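Local structure of SmhB (Serratia marcescens, 6ZZ5) at residues Y7-M12 with T322-G327; M12-S17 with A278-N283; E115-S120 with A284-T289. The protein is the B component of the tripartite alpha-pore-forming toxin Smh and probably passes from a soluble form into a membrane pore. All blocks are in the same frame, centred on the assembly; numbering follows the deposited sequence.

Contact 1 of 3, residues Y7-M12 with T322-G327; sequences YMNDGM and TKVLDG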
loop_
_atom_site.group_PDB
_atom_site.type_symbol
_atom_site.label_atom_id
_atom_site.label_comp_id
_atom_site.label_asym_id
_atom_site.label_seq_id
_atom_site.Cartn_x
_atom_site.Cartn_y
_atom_site.Cartn_z
ATOM N N TYR A 7 2.674 -7.072 18.329
ATOM C CA TYR A 7 1.631 -6.298 17.612
ATOM C C TYR A 7 2.332 -5.184 16.835
ATOM O O TYR A 7 1.962 -4.950 15.682
ATOM C CB TYR A 7 0.612 -5.633 18.539
ATOM C CG TYR A 7 -0.415 -6.488 19.216
ATOM C CD1 TYR A 7 -1.022 -7.549 18.559
ATOM C CD2 TYR A 7 -0.879 -6.157 20.490
ATOM C CE1 TYR A 7 -2.015 -8.302 19.176
ATOM C CE2 TYR A 7 -1.838 -6.925 21.139
ATOM C CZ TYR A 7 -2.418 -7.991 20.468
ATOM O OH TYR A 7 -3.382 -8.737 21.087
ATOM N N MET A 8 3.302 -4.494 17.466
ATOM C CA MET A 8 4.151 -3.471 16.808
ATOM C C MET A 8 4.806 -4.059 15.552
ATOM O O MET A 8 4.758 -3.411 14.498
ATOM C CB MET A 8 5.219 -2.894 17.732
ATOM C CG MET A 8 4.627 -2.049 18.917
ATOM S SD MET A 8 3.942 -0.459 18.386
ATOM C CE MET A 8 5.529 0.302 17.948
ATOM N N ASN A 9 5.454 -5.202 15.679
ATOM C CA ASN A 9 6.181 -5.832 14.573
ATOM C C ASN A 9 5.189 -6.184 13.458
ATOM O O ASN A 9 5.513 -5.919 12.284
ATOM C CB ASN A 9 6.962 -7.061 15.047
ATOM C CG ASN A 9 7.926 -7.501 13.979
ATOM O OD1 ASN A 9 8.788 -6.725 13.550
ATOM N ND2 ASN A 9 7.813 -8.752 13.582
ATOM N N ASP A 10 4.050 -6.797 13.793
ATOM C CA ASP A 10 3.067 -7.225 12.771
ATOM C C ASP A 10 2.484 -5.988 12.088
ATOM O O ASP A 10 2.287 -6.060 10.884
ATOM C CB ASP A 10 1.939 -8.054 13.378
ATOM C CG ASP A 10 2.406 -9.415 13.857
ATOM O OD1 ASP A 10 3.517 -9.869 13.431
ATOM O OD2 ASP A 10 1.665 -9.997 14.650
ATOM N N GLY A 11 2.195 -4.927 12.852
ATOM C CA GLY A 11 1.673 -3.651 12.291
ATOM C C GLY A 11 2.633 -3.047 11.291
ATOM O O GLY A 11 2.184 -2.572 10.189
ATOM N N MET A 12 3.913 -2.994 11.677
ATOM C CA MET A 12 4.983 -2.415 10.848
ATOM C C MET A 12 5.111 -3.232 9.541
ATOM O O MET A 12 5.230 -2.606 8.480
ATOM C CB MET A 12 6.311 -2.434 11.597
ATOM C CG MET A 12 7.402 -1.922 10.764
ATOM S SD MET A 12 8.943 -1.903 11.681
ATOM C CE MET A 12 9.367 -3.632 11.795
ATOM N N THR A 322 15.238 -7.589 19.008
ATOM C CA THR A 322 16.261 -7.661 17.949
ATOM C C THR A 322 15.561 -7.889 16.603
ATOM O O THR A 322 15.957 -7.285 15.606
ATOM C CB THR A 322 17.301 -8.738 18.256
ATOM O OG1 THR A 322 18.055 -8.221 19.369
ATOM C CG2 THR A 322 18.191 -8.946 17.064
ATOM N N LYS A 323 14.524 -8.703 16.601
ATOM C CA LYS A 323 13.777 -9.011 15.363
ATOM C C LYS A 323 13.091 -7.726 14.859
ATOM O O LYS A 323 13.135 -7.434 13.672
ATOM C CB LYS A 323 12.823 -10.170 15.655
ATOM C CG LYS A 323 11.785 -10.474 14.567
ATOM C CD LYS A 323 10.844 -11.606 14.982
ATOM C CE LYS A 323 10.097 -11.247 16.257
ATOM N NZ LYS A 323 9.073 -12.250 16.623
ATOM N N VAL A 324 12.504 -6.930 15.734
ATOM C CA VAL A 324 11.854 -5.680 15.341
ATOM C C VAL A 324 12.915 -4.718 14.826
ATOM O O VAL A 324 12.687 -4.075 13.754
ATOM C CB VAL A 324 11.003 -5.071 16.457
ATOM C CG1 VAL A 324 10.402 -3.787 15.963
ATOM C CG2 VAL A 324 9.949 -6.069 16.906
ATOM N N LEU A 325 14.039 -4.574 15.512
ATOM C CA LEU A 325 15.084 -3.633 15.041
ATOM C C LEU A 325 15.628 -4.055 13.650
ATOM O O LEU A 325 15.774 -3.181 12.762
ATOM C CB LEU A 325 16.209 -3.537 16.082
ATOM C CG LEU A 325 15.852 -2.708 17.334
ATOM C CD1 LEU A 325 16.987 -2.767 18.320
ATOM C CD2 LEU A 325 15.493 -1.247 17.013
ATOM N N ASP A 326 15.944 -5.328 13.464
ATOM C CA ASP A 326 16.364 -5.885 12.143
ATOM C C ASP A 326 15.309 -5.507 11.081
ATOM O O ASP A 326 15.699 -5.071 9.978
ATOM C CB ASP A 326 16.525 -7.403 12.216
ATOM C CG ASP A 326 17.738 -7.888 12.980
ATOM O OD1 ASP A 326 18.574 -7.046 13.356
ATOM O OD2 ASP A 326 17.892 -9.120 13.115
ATOM N N GLY A 327 14.037 -5.709 11.388
ATOM C CA GLY A 327 12.911 -5.395 10.475
ATOM C C GLY A 327 12.926 -3.942 10.082
ATOM O O GLY A 327 12.782 -3.638 8.892
#
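K323 meets N9 at the exposed margin of the contact, where the aliphatic CE of the lysine lies 4.3 Å from ND2 of the asparagine amide. K323 NZ and D10 OD1 are 6.8 Å apart, too far to touch, and at most a weak long-range attraction would act between them.

One residue on, V324 packs against the same asparagine. N9 has CG anti to its backbone N (chi1 -168°), and the two side chains lie alongside each other, pointing opposite ways. The branch that does the touching is CG2, 3.7 Å from N9 CB and 3.6 Å from N9 OD1, so a methyl group rests against both the carbon stem and the carbonyl end of the amide. The two helices, 4-30 and 321-336, run nearly parallel here, their local axes 10.1 Å apart at closest approach and 20° from one another. They belong to the helical bundle of SmhB, within the HBL-type family of alpha-pore-forming toxins, and helix 44-92 packs against both, through I79 on M12 and V324.

M12 CE also packs against V324 O, at 3.9 Å. M12 runs straight out as far as SD, and chi3 (72°) then turns CE in against the V324-G327 turn. At G327, which has no side chain, the methyl reaches the main chain itself, M12 CE lying 4.0 Å from G327 C.

Contact 2 of 3, residues M12-S17 with A278-N283; sequences MNAQSS and ATQMNN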
loop_
_atom_site.group_PDB
_atom_site.type_symbol
_atom_site.label_atom_id
_atom_site.label_comp_id
_atom_site.label_asym_id
_atom_site.label_seq_id
_atom_site.Cartn_x
_atom_site.Cartn_y
_atom_site.Cartn_z
ATOM N N MET A 12 3.913 -2.994 11.677
ATOM C CA MET A 12 4.983 -2.415 10.848
ATOM C C MET A 12 5.111 -3.232 9.541
ATOM O O MET A 12 5.230 -2.606 8.480
ATOM C CB MET A 12 6.311 -2.434 11.597
ATOM C CG MET A 12 7.402 -1.922 10.764
ATOM S SD MET A 12 8.943 -1.903 11.681
ATOM C CE MET A 12 9.367 -3.632 11.795
ATOM N N ASN A 13 5.166 -4.556 9.625
ATOM C CA ASN A 13 5.337 -5.428 8.441
ATOM C C ASN A 13 4.127 -5.230 7.499
ATOM O O ASN A 13 4.369 -5.063 6.276
ATOM C CB ASN A 13 5.496 -6.902 8.806
ATOM C CG ASN A 13 6.826 -7.225 9.476
ATOM O OD1 ASN A 13 7.766 -6.430 9.419
ATOM N ND2 ASN A 13 6.911 -8.415 10.058
ATOM N N ALA A 14 2.900 -5.206 8.039
ATOM C CA ALA A 14 1.661 -5.136 7.224
ATOM C C ALA A 14 1.555 -3.752 6.578
ATOM O O ALA A 14 1.236 -3.676 5.388
ATOM C CB ALA A 14 0.449 -5.468 8.057
ATOM N N GLN A 15 1.884 -2.673 7.309
ATOM C CA GLN A 15 1.678 -1.330 6.770
ATOM C C GLN A 15 2.742 -1.058 5.718
ATOM O O GLN A 15 2.418 -0.448 4.723
ATOM C CB GLN A 15 1.792 -0.253 7.820
ATOM C CG GLN A 15 1.414 1.105 7.298
ATOM C CD GLN A 15 1.332 2.167 8.373
ATOM O OE1 GLN A 15 2.197 2.328 9.220
ATOM N NE2 GLN A 15 0.301 2.976 8.283
ATOM N N SER A 16 4.001 -1.469 6.002
ATOM C CA SER A 16 5.146 -1.287 5.079
ATOM C C SER A 16 4.931 -2.011 3.734
ATOM O O SER A 16 5.192 -1.426 2.669
ATOM C CB SER A 16 6.408 -1.712 5.766
ATOM O OG SER A 16 6.595 -0.812 6.856
ATOM N N SER A 17 4.469 -3.240 3.772
ATOM C CA SER A 17 4.250 -4.062 2.557
ATOM C C SER A 17 3.073 -3.453 1.780
ATOM O O SER A 17 3.221 -3.216 0.576
ATOM C CB SER A 17 4.012 -5.513 2.909
ATOM O OG SER A 17 2.990 -5.638 3.843
ATOM N N ALA A 278 -3.100 1.208 8.683
ATOM C CA ALA A 278 -2.808 2.361 9.547
ATOM C C ALA A 278 -3.541 2.214 10.893
ATOM O O ALA A 278 -2.974 2.580 11.920
ATOM C CB ALA A 278 -3.124 3.672 8.873
ATOM N N THR A 279 -4.760 1.701 10.877
ATOM C CA THR A 279 -5.543 1.417 12.079
ATOM C C THR A 279 -4.813 0.339 12.896
ATOM O O THR A 279 -4.632 0.540 14.103
ATOM C CB THR A 279 -6.985 1.013 11.728
ATOM O OG1 THR A 279 -7.476 2.119 10.971
ATOM C CG2 THR A 279 -7.835 0.707 12.931
ATOM N N GLN A 280 -4.446 -0.772 12.286
ATOM C CA GLN A 280 -3.674 -1.838 12.990
ATOM C C GLN A 280 -2.398 -1.204 13.605
ATOM O O GLN A 280 -2.116 -1.459 14.771
ATOM C CB GLN A 280 -3.404 -2.981 12.022
ATOM C CG GLN A 280 -2.527 -4.085 12.591
ATOM C CD GLN A 280 -2.120 -5.202 11.643
ATOM O OE1 GLN A 280 -2.277 -5.130 10.437
ATOM N NE2 GLN A 280 -1.449 -6.212 12.184
ATOM N N MET A 281 -1.675 -0.364 12.887
ATOM C CA MET A 281 -0.418 0.251 13.412
ATOM C C MET A 281 -0.743 1.129 14.610
ATOM O O MET A 281 -0.048 0.981 15.615
ATOM C CB MET A 281 0.333 1.055 12.346
ATOM C CG MET A 281 1.742 1.421 12.738
ATOM S SD MET A 281 2.842 0.021 12.979
ATOM C CE MET A 281 3.024 0.098 14.760
ATOM N N ASN A 282 -1.744 2.012 14.510
ATOM C CA ASN A 282 -2.174 2.894 15.637
ATOM C C ASN A 282 -2.587 2.037 16.830
ATOM O O ASN A 282 -2.254 2.395 17.950
ATOM C CB ASN A 282 -3.328 3.801 15.190
ATOM C CG ASN A 282 -3.683 4.922 16.120
ATOM O OD1 ASN A 282 -3.201 5.029 17.259
ATOM N ND2 ASN A 282 -4.544 5.790 15.637
ATOM N N ASN A 283 -3.333 0.950 16.607
ATOM C CA ASN A 283 -3.772 0.061 17.702
ATOM C C ASN A 283 -2.549 -0.575 18.392
ATOM O O ASN A 283 -2.563 -0.754 19.632
ATOM C CB ASN A 283 -4.695 -1.040 17.194
ATOM C CG ASN A 283 -6.063 -0.522 16.805
ATOM O OD1 ASN A 283 -6.433 0.579 17.176
ATOM N ND2 ASN A 283 -6.775 -1.330 16.052
#
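Q15 and M281 meet through side chains that leave the backbone alike, CG anti to N in each, and then differ. Q15 stays extended, CD anti to CA (chi2 172°), and carries its amide across to helix 252-300. M281 bends at chi2 (63°), and the turn lays SD against the main chain of helix 4-30. The two side chains cross at about a right angle.

At the far end of Q15 the amide straddles two residues. NE2 lies against CA and CB of A278, 3.4 and 3.5 Å away, while OE1 faces the stem of M281, 3.7 Å from CG. The sulfur of M281 approaches M12 N at 3.5 Å, but that N-H is already engaged by M8 O within its own helix, so the sulfur is a packing neighbour. Toward the more open margin, Q280 sets OE1 against A14 CB at 3.6 Å.

These helices are antiparallel neighbours in the bundle, with short-segment axes 8.9 Å apart and an angle of 152° between their directions. Helix 44-92 adds a third side, with N75 touching both Q15 and M281. On the surface of helix 4-30 turned to other neighbours, S16 OG donates to M12 O at 2.8 Å, arriving from the opposite face of the carbonyl plane to S16 N.

No hydrogen bond joins the two segments. Although amides and a thioether line the seam, it is held by van der Waals contact, with the polar ends of the glutamines resting on CH groups.

Contact 3 of 3, residues E115-S120 with A284-T289; sequences EYQEVS and AWDSLT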
loop_
_atom_site.group_PDB
_atom_site.type_symbol
_atom_site.label_atom_id
_atom_site.label_comp_id
_atom_site.label_asym_id
_atom_site.label_seq_id
_atom_site.Cartn_x
_atom_site.Cartn_y
_atom_site.Cartn_z
ATOM N N GLU A 115 3.849 10.208 21.684
ATOM C CA GLU A 115 4.102 11.122 20.558
ATOM C C GLU A 115 4.098 10.269 19.277
ATOM O O GLU A 115 3.524 10.693 18.271
ATOM C CB GLU A 115 5.382 11.896 20.852
ATOM C CG GLU A 115 5.923 12.715 19.729
ATOM C CD GLU A 115 7.357 13.227 19.996
ATOM O OE1 GLU A 115 7.673 13.663 21.149
ATOM O OE2 GLU A 115 8.187 13.171 19.056
ATOM N N TYR A 116 4.707 9.090 19.288
ATOM C CA TYR A 116 4.767 8.222 18.080
ATOM C C TYR A 116 3.363 7.688 17.772
ATOM O O TYR A 116 2.994 7.570 16.606
ATOM C CB TYR A 116 5.804 7.113 18.236
ATOM C CG TYR A 116 7.238 7.588 18.313
ATOM C CD1 TYR A 116 7.613 8.786 17.736
ATOM C CD2 TYR A 116 8.220 6.840 18.942
ATOM C CE1 TYR A 116 8.923 9.245 17.769
ATOM C CE2 TYR A 116 9.552 7.287 18.983
ATOM C CZ TYR A 116 9.905 8.467 18.354
ATOM O OH TYR A 116 11.179 8.966 18.406
ATOM N N GLN A 117 2.603 7.373 18.798
ATOM C CA GLN A 117 1.202 6.939 18.655
ATOM C C GLN A 117 0.402 8.045 17.963
ATOM O O GLN A 117 -0.356 7.711 17.043
ATOM C CB GLN A 117 0.583 6.607 20.009
ATOM C CG GLN A 117 -0.851 6.150 19.854
ATOM C CD GLN A 117 -1.432 5.709 21.169
ATOM O OE1 GLN A 117 -0.712 5.429 22.138
ATOM N NE2 GLN A 117 -2.746 5.600 21.181
ATOM N N GLU A 118 0.558 9.288 18.399
ATOM C CA GLU A 118 -0.170 10.446 17.814
ATOM C C GLU A 118 0.246 10.616 16.358
ATOM O O GLU A 118 -0.627 10.962 15.554
ATOM C CB GLU A 118 0.028 11.736 18.607
ATOM C CG GLU A 118 -0.886 12.867 18.157
ATOM C CD GLU A 118 -2.388 12.589 18.100
ATOM O OE1 GLU A 118 -2.886 11.602 18.721
ATOM O OE2 GLU A 118 -3.050 13.354 17.401
ATOM N N VAL A 119 1.519 10.398 16.012
ATOM C CA VAL A 119 1.931 10.412 14.591
ATOM C C VAL A 119 1.125 9.326 13.829
ATOM O O VAL A 119 0.632 9.615 12.741
ATOM C CB VAL A 119 3.442 10.229 14.406
ATOM C CG1 VAL A 119 3.748 10.018 12.936
ATOM C CG2 VAL A 119 4.187 11.416 15.019
ATOM N N SER A 120 1.016 8.118 14.380
ATOM C CA SER A 120 0.346 6.989 13.709
ATOM C C SER A 120 -1.137 7.351 13.528
ATOM O O SER A 120 -1.739 6.964 12.525
ATOM C CB SER A 120 0.581 5.689 14.419
ATOM O OG SER A 120 -0.305 5.563 15.544
ATOM N N ALA A 284 -1.494 -0.860 17.645
ATOM C CA ALA A 284 -0.263 -1.467 18.210
ATOM C C ALA A 284 0.465 -0.418 19.068
ATOM O O ALA A 284 0.814 -0.742 20.226
ATOM C CB ALA A 284 0.576 -2.064 17.111
ATOM N N TRP A 285 0.589 0.824 18.611
ATOM C CA TRP A 285 1.156 1.887 19.472
ATOM C C TRP A 285 0.300 2.039 20.730
ATOM O O TRP A 285 0.871 2.245 21.788
ATOM C CB TRP A 285 1.245 3.208 18.716
ATOM C CG TRP A 285 2.365 3.294 17.745
ATOM C CD1 TRP A 285 2.290 3.362 16.376
ATOM C CD2 TRP A 285 3.756 3.455 18.075
ATOM N NE1 TRP A 285 3.534 3.510 15.834
ATOM C CE2 TRP A 285 4.458 3.569 16.843
ATOM C CE3 TRP A 285 4.473 3.453 19.274
ATOM C CZ2 TRP A 285 5.834 3.749 16.773
ATOM C CZ3 TRP A 285 5.835 3.654 19.206
ATOM C CH2 TRP A 285 6.505 3.737 17.969
ATOM N N ASP A 286 -1.040 1.981 20.606
ATOM C CA ASP A 286 -1.927 2.134 21.783
ATOM C C ASP A 286 -1.582 1.055 22.831
ATOM O O ASP A 286 -1.571 1.375 24.039
ATOM C CB ASP A 286 -3.409 2.077 21.409
ATOM C CG ASP A 286 -4.262 2.552 22.571
ATOM O OD1 ASP A 286 -4.075 3.707 22.991
ATOM O OD2 ASP A 286 -5.061 1.751 23.065
ATOM N N SER A 287 -1.351 -0.180 22.393
ATOM C CA SER A 287 -1.094 -1.305 23.330
ATOM C C SER A 287 0.243 -1.046 24.027
ATOM O O SER A 287 0.333 -1.320 25.217
ATOM C CB SER A 287 -1.159 -2.651 22.695
ATOM O OG SER A 287 -0.036 -2.877 21.852
ATOM N N LEU A 288 1.233 -0.521 23.310
ATOM C CA LEU A 288 2.561 -0.217 23.866
ATOM C C LEU A 288 2.426 0.943 24.867
ATOM O O LEU A 288 2.903 0.785 25.993
ATOM C CB LEU A 288 3.562 0.093 22.747
ATOM C CG LEU A 288 4.944 0.531 23.214
ATOM C CD1 LEU A 288 5.602 -0.668 23.935
ATOM C CD2 LEU A 288 5.781 1.026 22.052
ATOM N N THR A 289 1.814 2.065 24.508
ATOM C CA THR A 289 1.698 3.229 25.438
ATOM C C THR A 289 0.897 2.842 26.689
ATOM O O THR A 289 1.300 3.227 27.800
ATOM C CB THR A 289 1.132 4.458 24.732
ATOM O OG1 THR A 289 -0.120 4.049 24.211
ATOM C CG2 THR A 289 2.006 4.913 23.602
#
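Q117 spans to W285, D286 and T289 where helices 99-151 and 252-300 run antiparallel in the bundle. Its CB sits 3.7 Å from W285 CB, and CG, anti to the backbone N (chi1 -179°), continues past that same atom. CD comes over D286 CA, and there the amide divides its work. OE1 accepts the hydroxyl proton of T289 OG1 in a short bond of 2.6 Å and also lies tight against T289 CG2, at 3.1 Å, whereas NE2 donates to D286 OD1 at 2.9 Å. The latter bond reaches the carboxylate oxygen on its anti side with an N-H...O angle of 147°, the carboxylate plane standing nearly perpendicular to the amide, at 81°.

W285 carries the packing beside this pair of bonds. Y116 CB lies over one face of its six-membered ring in a CH-pi contact, 3.6 Å from the centroid, and S120 CB approaches CD1 at 3.5 Å. The polar ends of both aromatic residues look to helix 44-92: W285 NE1 bonds N75 and Y116 OH bonds D81.

Turned over, the Q117 amide would set OE1 against D286 OD1; the bond to the carboxylate settles its orientation beside the packing around W285.

The three contacts tie four helices into a series, 321-336 to 4-30 to 252-300 to 99-151, with helix 44-92 packed against all of them. Contacts 1 and 2, their centres about 10 Å apart, share M12, which serves both, side chain in one and main chain in the other. Contacts 2 and 3, with centres about 11 Å apart, lie on successive turns of helix 252-300, where N282 CA comes within 3.3 Å of S120 OG. Contacts 1 and 3, about 14 Å apart between centres, are bridged by M8, whose CE lies 3.6 Å from W285 CH2. The first contact is nearly parallel and the other two antiparallel, and only contact 3 has hydrogen bonds between its segments.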